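Local coordinates for protein butyrophilin subfamily 1 member A1 (Bos taurus, PDB 4HH8) that may act in the secretion of milk-fat droplets and probably inhibits the proliferation of activated T-cells, this chain being its extracellular pair of immunoglobulin-like domains, at residues M74-D86 / A94-Y108. The protein carries 1 engineered substitution. Residues are numbered along the deposited sequence; the frame is centred on the assembly and turned at random.
Sequences MAEYRGRVSLVED and AVRIQEVKASDDGEY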
HETATM    1  N   MSE A  74     -12.668  -1.827  16.847  1.00 43.83           N
HETATM    2  CA  MSE A  74     -12.107  -3.147  16.504  1.00 45.32           C
HETATM    3  C   MSE A  74     -10.850  -3.395  17.303  1.00 45.52           C
HETATM    4  O   MSE A  74     -10.010  -2.487  17.459  1.00 45.44           O
HETATM    5  CB  MSE A  74     -11.766  -3.243  15.028  1.00 45.25           C
HETATM    6  CG  MSE A  74     -12.957  -3.336  14.107  1.00 49.58           C
HETATM    7 SE   MSE A  74     -12.445  -3.019  12.221  1.00 60.41          SE
HETATM    8  CE  MSE A  74     -13.337  -1.387  11.902  1.00 54.25           C
ATOM      9  N   ALA A  75     -10.720  -4.628  17.805  1.00 46.28           N
ATOM     10  CA  ALA A  75      -9.567  -5.031  18.639  1.00 46.93           C
ATOM     11  C   ALA A  75      -8.216  -4.934  17.928  1.00 47.38           C
ATOM     12  O   ALA A  75      -7.200  -4.630  18.557  1.00 47.65           O
ATOM     13  CB  ALA A  75      -9.770  -6.424  19.239  1.00 47.27           C
ATOM     14  N   GLU A  76      -8.214  -5.195  16.626  1.00 48.00           N
ATOM     15  CA  GLU A  76      -7.022  -5.055  15.786  1.00 48.54           C
ATOM     16  C   GLU A  76      -6.660  -3.601  15.439  1.00 48.20           C
ATOM     17  O   GLU A  76      -5.607  -3.347  14.839  1.00 48.59           O
ATOM     18  CB  GLU A  76      -7.252  -5.796  14.489  1.00 49.63           C
ATOM     19  CG  GLU A  76      -8.713  -5.789  14.074  1.00 53.20           C
ATOM     20  CD  GLU A  76      -8.889  -6.144  12.624  1.00 58.10           C
ATOM     21  OE1 GLU A  76      -8.316  -5.392  11.792  1.00 59.81           O
ATOM     22  OE2 GLU A  76      -9.597  -7.153  12.328  1.00 57.77           O
ATOM     23  N   TYR A  77      -7.527  -2.650  15.781  1.00 46.49           N
ATOM     24  CA  TYR A  77      -7.132  -1.252  15.679  1.00 44.85           C
ATOM     25  C   TYR A  77      -6.799  -0.612  17.003  1.00 44.25           C
ATOM     26  O   TYR A  77      -6.016   0.311  17.053  1.00 44.40           O
ATOM     27  CB  TYR A  77      -8.139  -0.454  14.847  1.00 44.21           C
ATOM     28  CG  TYR A  77      -7.974  -0.800  13.384  1.00 43.33           C
ATOM     29  CD1 TYR A  77      -6.881  -0.317  12.667  1.00 41.75           C
ATOM     30  CD2 TYR A  77      -8.863  -1.669  12.737  1.00 40.39           C
ATOM     31  CE1 TYR A  77      -6.696  -0.657  11.332  1.00 44.49           C
ATOM     32  CE2 TYR A  77      -8.685  -2.025  11.416  1.00 42.20           C
ATOM     33  CZ  TYR A  77      -7.607  -1.518  10.710  1.00 44.07           C
ATOM     34  OH  TYR A  77      -7.421  -1.829   9.388  1.00 43.81           O
ATOM     35  N   ARG A  78      -7.346  -1.142  18.085  1.00 44.13           N
ATOM     36  CA  ARG A  78      -7.138  -0.591  19.417  1.00 43.72           C
ATOM     37  C   ARG A  78      -5.701  -0.464  19.744  1.00 42.95           C
ATOM     38  O   ARG A  78      -4.951  -1.405  19.555  1.00 43.77           O
ATOM     39  CB  ARG A  78      -7.723  -1.512  20.471  1.00 43.88           C
ATOM     40  CG  ARG A  78      -9.024  -1.062  21.043  1.00 44.89           C
ATOM     41  CD  ARG A  78      -9.465  -2.152  21.986  1.00 46.98           C
ATOM     42  NE  ARG A  78     -10.894  -2.388  21.879  1.00 47.75           N
ATOM     43  CZ  ARG A  78     -11.474  -3.566  22.097  1.00 47.77           C
ATOM     44  NH1 ARG A  78     -10.726  -4.632  22.402  1.00 47.49           N
ATOM     45  NH2 ARG A  78     -12.801  -3.677  21.990  1.00 45.12           N
ATOM     46  N   GLY A  79      -5.313   0.687  20.277  1.00 42.11           N
ATOM     47  CA  GLY A  79      -3.928   0.878  20.676  1.00 41.82           C
ATOM     48  C   GLY A  79      -2.975   1.273  19.542  1.00 41.42           C
ATOM     49  O   GLY A  79      -1.811   1.561  19.806  1.00 41.24           O
ATOM     50  N   ARG A  80      -3.454   1.300  18.292  1.00 40.35           N
ATOM     51  CA  ARG A  80      -2.618   1.800  17.176  1.00 39.32           C
ATOM     52  C   ARG A  80      -3.293   2.955  16.413  1.00 38.65           C
ATOM     53  O   ARG A  80      -2.789   3.398  15.386  1.00 38.50           O
ATOM     54  CB  ARG A  80      -2.203   0.645  16.236  1.00 39.13           C
ATOM     55  CG  ARG A  80      -3.340  -0.278  15.795  1.00 39.97           C
ATOM     56  CD  ARG A  80      -2.869  -1.598  15.086  1.00 42.37           C
ATOM     57  NE  ARG A  80      -2.156  -1.293  13.863  1.00 40.84           N
ATOM     58  CZ  ARG A  80      -2.586  -1.517  12.625  1.00 41.75           C
ATOM     59  NH1 ARG A  80      -3.727  -2.167  12.361  1.00 40.81           N
ATOM     60  NH2 ARG A  80      -1.805  -1.129  11.633  1.00 39.81           N
ATOM     61  N   VAL A  81      -4.428   3.435  16.925  1.00 37.71           N
ATOM     62  CA  VAL A  81      -5.176   4.538  16.303  1.00 37.33           C
ATOM     63  C   VAL A  81      -5.287   5.736  17.239  1.00 37.08           C
ATOM     64  O   VAL A  81      -5.351   5.577  18.459  1.00 37.97           O
ATOM     65  CB  VAL A  81      -6.610   4.130  15.864  1.00 37.03           C
ATOM     66  CG1 VAL A  81      -6.567   3.050  14.801  1.00 36.77           C
ATOM     67  CG2 VAL A  81      -7.447   3.658  17.064  1.00 36.95           C
ATOM     68  N   SER A  82      -5.299   6.932  16.660  1.00 36.29           N
ATOM     69  CA  SER A  82      -5.419   8.183  17.410  1.00 35.10           C
ATOM     70  C   SER A  82      -5.887   9.298  16.499  1.00 34.99           C
ATOM     71  O   SER A  82      -5.655   9.267  15.303  1.00 34.75           O
ATOM     72  CB  SER A  82      -4.100   8.583  18.118  1.00 35.09           C
ATOM     73  OG  SER A  82      -3.060   8.869  17.194  1.00 33.61           O
ATOM     74  N   LEU A  83      -6.510  10.305  17.099  1.00 34.87           N
ATOM     75  CA  LEU A  83      -7.104  11.399  16.382  1.00 34.10           C
ATOM     76  C   LEU A  83      -6.038  12.426  16.180  1.00 34.84           C
ATOM     77  O   LEU A  83      -5.348  12.788  17.130  1.00 35.18           O
ATOM     78  CB  LEU A  83      -8.222  12.014  17.229  1.00 33.95           C
ATOM     79  CG  LEU A  83      -9.085  13.079  16.562  1.00 31.70           C
ATOM     80  CD1 LEU A  83      -9.743  12.532  15.287  1.00 25.83           C
ATOM     81  CD2 LEU A  83     -10.093  13.576  17.579  1.00 31.75           C
ATOM     82  N   VAL A  84      -5.874  12.864  14.935  1.00 35.06           N
ATOM     83  CA  VAL A  84      -5.090  14.064  14.638  1.00 36.08           C
ATOM     84  C   VAL A  84      -6.070  15.256  14.617  1.00 36.90           C
ATOM     85  O   VAL A  84      -7.082  15.239  13.901  1.00 36.80           O
ATOM     86  CB  VAL A  84      -4.325  13.944  13.321  1.00 35.80           C
ATOM     87  CG1 VAL A  84      -3.498  15.242  13.044  1.00 36.97           C
ATOM     88  CG2 VAL A  84      -3.421  12.711  13.343  1.00 34.70           C
ATOM     89  N   GLU A  85      -5.779  16.269  15.420  1.00 38.26           N
ATOM     90  CA  GLU A  85      -6.740  17.332  15.682  1.00 40.07           C
ATOM     91  C   GLU A  85      -6.111  18.705  15.816  1.00 41.30           C
ATOM     92  O   GLU A  85      -6.739  19.595  16.367  1.00 42.24           O
ATOM     93  CB  GLU A  85      -7.535  17.007  16.959  1.00 39.96           C
ATOM     94  CG  GLU A  85      -6.641  16.833  18.197  1.00 41.99           C
ATOM     95  CD  GLU A  85      -7.388  16.376  19.442  1.00 46.76           C
ATOM     96  OE1 GLU A  85      -8.558  16.775  19.664  1.00 44.09           O
ATOM     97  OE2 GLU A  85      -6.773  15.603  20.220  1.00 51.97           O
ATOM     98  N   ASP A  86      -4.900  18.907  15.284  1.00 42.85           N
ATOM     99  CA  ASP A  86      -4.293  20.258  15.253  1.00 43.74           C
ATOM    100  C   ASP A  86      -5.289  21.286  14.709  1.00 42.18           C
ATOM    101  O   ASP A  86      -5.274  22.442  15.109  1.00 42.42           O
ATOM    102  CB  ASP A  86      -3.041  20.331  14.332  1.00 45.17           C
ATOM    103  CG  ASP A  86      -2.192  19.063  14.339  1.00 49.93           C
ATOM    104  OD1 ASP A  86      -1.996  18.456  15.424  1.00 54.26           O
ATOM    105  OD2 ASP A  86      -1.685  18.694  13.238  1.00 55.08           O
ATOM    106  N   ALA A  94      -7.904  13.865  11.371  1.00 29.89           N
ATOM    107  CA  ALA A  94      -7.495  12.646  10.686  1.00 29.38           C
ATOM    108  C   ALA A  94      -7.370  11.605  11.759  1.00 29.00           C
ATOM    109  O   ALA A  94      -7.294  11.954  12.933  1.00 28.03           O
ATOM    110  CB  ALA A  94      -6.164  12.841   9.966  1.00 27.89           C
ATOM    111  N   VAL A  95      -7.394  10.341  11.350  1.00 29.43           N
ATOM    112  CA  VAL A  95      -7.080   9.228  12.226  1.00 29.75           C
ATOM    113  C   VAL A  95      -5.710   8.790  11.788  1.00 30.59           C
ATOM    114  O   VAL A  95      -5.504   8.564  10.592  1.00 30.67           O
ATOM    115  CB  VAL A  95      -8.102   8.071  12.101  1.00 30.27           C
ATOM    116  CG1 VAL A  95      -7.585   6.785  12.772  1.00 30.59           C
ATOM    117  CG2 VAL A  95      -9.365   8.467  12.803  1.00 31.11           C
ATOM    118  N   ARG A  96      -4.773   8.750  12.740  1.00 30.66           N
ATOM    119  CA  ARG A  96      -3.460   8.197  12.542  1.00 32.05           C
ATOM    120  C   ARG A  96      -3.489   6.688  12.840  1.00 32.54           C
ATOM    121  O   ARG A  96      -3.899   6.272  13.936  1.00 32.58           O
ATOM    122  CB  ARG A  96      -2.431   8.899  13.424  1.00 31.86           C
ATOM    123  CG  ARG A  96      -0.979   8.515  13.047  1.00 38.15           C
ATOM    124  CD  ARG A  96       0.106   9.357  13.756  1.00 44.33           C
ATOM    125  NE  ARG A  96       0.027   9.265  15.208  1.00 52.38           N
ATOM    126  CZ  ARG A  96       1.031   8.931  16.031  1.00 58.53           C
ATOM    127  NH1 ARG A  96       2.248   8.643  15.558  1.00 61.06           N
ATOM    128  NH2 ARG A  96       0.821   8.895  17.354  1.00 57.84           N
ATOM    129  N   ILE A  97      -3.120   5.879  11.846  1.00 32.19           N
ATOM    130  CA  ILE A  97      -2.965   4.456  12.058  1.00 33.07           C
ATOM    131  C   ILE A  97      -1.485   4.137  12.092  1.00 34.21           C
ATOM    132  O   ILE A  97      -0.773   4.399  11.132  1.00 34.27           O
ATOM    133  CB  ILE A  97      -3.657   3.608  10.985  1.00 33.48           C
ATOM    134  CG1 ILE A  97      -5.094   4.084  10.793  1.00 31.86           C
ATOM    135  CG2 ILE A  97      -3.637   2.095  11.404  1.00 32.31           C
ATOM    136  CD1 ILE A  97      -5.824   3.358   9.691  1.00 32.04           C
ATOM    137  N   GLN A  98      -1.023   3.600  13.215  1.00 35.44           N
ATOM    138  CA  GLN A  98       0.394   3.301  13.385  1.00 37.20           C
ATOM    139  C   GLN A  98       0.732   1.940  12.866  1.00 37.39           C
ATOM    140  O   GLN A  98      -0.124   1.036  12.868  1.00 36.85           O
ATOM    141  CB  GLN A  98       0.788   3.363  14.855  1.00 37.87           C
ATOM    142  CG  GLN A  98       0.698   4.765  15.407  1.00 41.68           C
ATOM    143  CD  GLN A  98       1.114   4.834  16.860  1.00 48.75           C
ATOM    144  OE1 GLN A  98       0.933   3.873  17.628  1.00 52.09           O
ATOM    145  NE2 GLN A  98       1.679   5.975  17.248  1.00 50.36           N
ATOM    146  N   GLU A  99       1.984   1.805  12.418  1.00 38.24           N
ATOM    147  CA  GLU A  99       2.517   0.532  11.973  1.00 38.61           C
ATOM    148  C   GLU A  99       1.612  -0.133  10.939  1.00 37.23           C
ATOM    149  O   GLU A  99       1.058  -1.239  11.167  1.00 36.69           O
ATOM    150  CB  GLU A  99       2.815  -0.373  13.174  1.00 40.40           C
ATOM    151  CG  GLU A  99       4.321  -0.347  13.522  1.00 46.98           C
ATOM    152  CD  GLU A  99       4.603   0.024  14.986  1.00 56.30           C
ATOM    153  OE1 GLU A  99       4.410  -0.852  15.868  1.00 59.04           O
ATOM    154  OE2 GLU A  99       5.034   1.182  15.257  1.00 58.39           O
ATOM    155  N   VAL A 100       1.466   0.555   9.798  1.00 34.70           N
ATOM    156  CA  VAL A 100       0.590   0.082   8.724  1.00 33.00           C
ATOM    157  C   VAL A 100       1.011  -1.303   8.238  1.00 32.75           C
ATOM    158  O   VAL A 100       2.195  -1.564   8.084  1.00 31.66           O
ATOM    159  CB  VAL A 100       0.540   1.104   7.572  1.00 32.72           C
ATOM    160  CG1 VAL A 100       0.131   0.442   6.252  1.00 32.02           C
ATOM    161  CG2 VAL A 100      -0.396   2.223   7.956  1.00 29.19           C
ATOM    162  N   LYS A 101       0.039  -2.196   8.069  1.00 33.23           N
ATOM    163  CA  LYS A 101       0.278  -3.470   7.382  1.00 34.54           C
ATOM    164  C   LYS A 101      -0.564  -3.621   6.120  1.00 34.37           C
ATOM    165  O   LYS A 101      -1.511  -2.862   5.891  1.00 34.42           O
ATOM    166  CB  LYS A 101       0.081  -4.708   8.285  1.00 34.09           C
ATOM    167  CG  LYS A 101      -0.888  -4.630   9.443  1.00 39.05           C
ATOM    168  CD  LYS A 101      -0.435  -5.708  10.506  1.00 41.97           C
ATOM    169  CE  LYS A 101      -1.154  -5.600  11.836  1.00 45.49           C
ATOM    170  NZ  LYS A 101      -2.592  -6.066  11.797  1.00 45.37           N
ATOM    171  N   ALA A 102      -0.219  -4.627   5.319  1.00 33.99           N
ATOM    172  CA  ALA A 102      -0.947  -4.971   4.094  1.00 33.76           C
ATOM    173  C   ALA A 102      -2.465  -5.118   4.272  1.00 33.53           C
ATOM    174  O   ALA A 102      -3.242  -4.673   3.429  1.00 33.66           O
ATOM    175  CB  ALA A 102      -0.358  -6.244   3.476  1.00 34.18           C
ATOM    176  N   SER A 103      -2.894  -5.739   5.361  1.00 33.63           N
ATOM    177  CA  SER A 103      -4.334  -5.876   5.665  1.00 33.73           C
ATOM    178  C   SER A 103      -5.077  -4.548   5.911  1.00 32.83           C
ATOM    179  O   SER A 103      -6.312  -4.508   5.826  1.00 32.62           O
ATOM    180  CB  SER A 103      -4.517  -6.769   6.897  1.00 34.50           C
ATOM    181  OG  SER A 103      -3.690  -6.272   7.945  1.00 35.99           O
ATOM    182  N   ASP A 104      -4.341  -3.470   6.213  1.00 32.17           N
ATOM    183  CA  ASP A 104      -4.926  -2.136   6.368  1.00 31.39           C
ATOM    184  C   ASP A 104      -5.323  -1.476   5.044  1.00 33.04           C
ATOM    185  O   ASP A 104      -6.067  -0.475   5.037  1.00 32.66           O
ATOM    186  CB  ASP A 104      -3.951  -1.218   7.095  1.00 31.24           C
ATOM    187  CG  ASP A 104      -3.712  -1.654   8.513  1.00 30.61           C
ATOM    188  OD1 ASP A 104      -4.683  -2.147   9.140  1.00 31.65           O
ATOM    189  OD2 ASP A 104      -2.582  -1.482   9.005  1.00 27.84           O
ATOM    190  N   ASP A 105      -4.827  -2.018   3.927  1.00 33.22           N
ATOM    191  CA  ASP A 105      -5.182  -1.516   2.585  1.00 34.17           C
ATOM    192  C   ASP A 105      -6.680  -1.616   2.332  1.00 34.34           C
ATOM    193  O   ASP A 105      -7.293  -2.633   2.653  1.00 33.99           O
ATOM    194  CB  ASP A 105      -4.471  -2.366   1.536  1.00 34.78           C
ATOM    195  CG  ASP A 105      -4.505  -1.744   0.160  1.00 36.55           C
ATOM    196  OD1 ASP A 105      -3.490  -1.155  -0.248  1.00 38.98           O
ATOM    197  OD2 ASP A 105      -5.540  -1.836  -0.512  1.00 39.99           O
ATOM    198  N   GLY A 106      -7.264  -0.561   1.768  1.00 34.32           N
ATOM    199  CA  GLY A 106      -8.671  -0.584   1.392  1.00 34.45           C
ATOM    200  C   GLY A 106      -9.403   0.722   1.631  1.00 35.18           C
ATOM    201  O   GLY A 106      -8.801   1.775   1.864  1.00 35.09           O
ATOM    202  N   GLU A 107     -10.719   0.627   1.607  1.00 36.12           N
ATOM    203  CA  GLU A 107     -11.622   1.776   1.693  1.00 37.26           C
ATOM    204  C   GLU A 107     -11.996   2.012   3.146  1.00 36.94           C
ATOM    205  O   GLU A 107     -12.350   1.074   3.877  1.00 37.31           O
ATOM    206  CB  GLU A 107     -12.897   1.470   0.886  1.00 37.41           C
ATOM    207  CG  GLU A 107     -13.895   2.628   0.824  1.00 42.64           C
ATOM    208  CD  GLU A 107     -15.263   2.217   0.231  1.00 48.50           C
ATOM    209  OE1 GLU A 107     -15.426   2.372  -1.010  1.00 47.91           O
ATOM    210  OE2 GLU A 107     -16.150   1.719   1.002  1.00 49.26           O
ATOM    211  N   TYR A 108     -11.947   3.264   3.562  1.00 36.73           N
ATOM    212  CA  TYR A 108     -12.407   3.632   4.895  1.00 36.54           C
ATOM    213  C   TYR A 108     -13.500   4.645   4.715  1.00 37.08           C
ATOM    214  O   TYR A 108     -13.530   5.349   3.700  1.00 38.13           O
ATOM    215  CB  TYR A 108     -11.268   4.264   5.703  1.00 35.77           C
ATOM    216  CG  TYR A 108     -10.203   3.288   6.086  1.00 35.10           C
ATOM    217  CD1 TYR A 108     -10.104   2.817   7.414  1.00 35.81           C
ATOM    218  CD2 TYR A 108      -9.300   2.797   5.137  1.00 33.85           C
ATOM    219  CE1 TYR A 108      -9.113   1.910   7.785  1.00 33.24           C
ATOM    220  CE2 TYR A 108      -8.310   1.859   5.490  1.00 31.25           C
ATOM    221  CZ  TYR A 108      -8.213   1.438   6.812  1.00 33.03           C
ATOM    222  OH  TYR A 108      -7.246   0.529   7.181  1.00 31.33           O
TER
HETATM  223  O   HOH W   1      -2.126   6.484  16.267  1.00 41.50           O
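R80, just before strand 81-85, reaches D104, in the 3-10 turn just before strand 106-114, and forms the Arg-Asp salt bridge characteristic of immunoglobulin V-set domains. Its NH2 meets OD2 of D104 on the syn side at 2.8 Å, the bond almost straight (178°) and within the guanidinium plane. The guanidinium and carboxylate lie nearly coplanar, and a bend at chi3 (-62°) turns the guanidinium toward D104. NH2 also donates to the carbonyl O of Q98 (3.0 Å), CG2 of I97 lies over one guanidinium face, and CE of K101 lies over the other. D104 OD2 takes a second bond, on its anti side, from K101 N at 2.9 Å, while Y108 OH donates to D104 O at 2.6 Å. Losing the guanidinium to an alanine at R80 is likely to leave the buried D104 carboxylate without its salt-bridge partner and Q98 O without the NH2 donor. Antiparallel pairing of 81-84 with 94-97 continues the contact as a hairpin, with V81, V95 and I97 turned to the sandwich core, where V81 and V95 meet F61. On the face of S82 and R96 the contact is looser and partly open to solvent: S82 OG holds a water at 2.7 Å that donates to R96 O, and the R96 guanidinium turns to D31. A partly exposed arginine paired with a buried carboxylate thus ties the edge strand of one sheet to the turn that leads into the other.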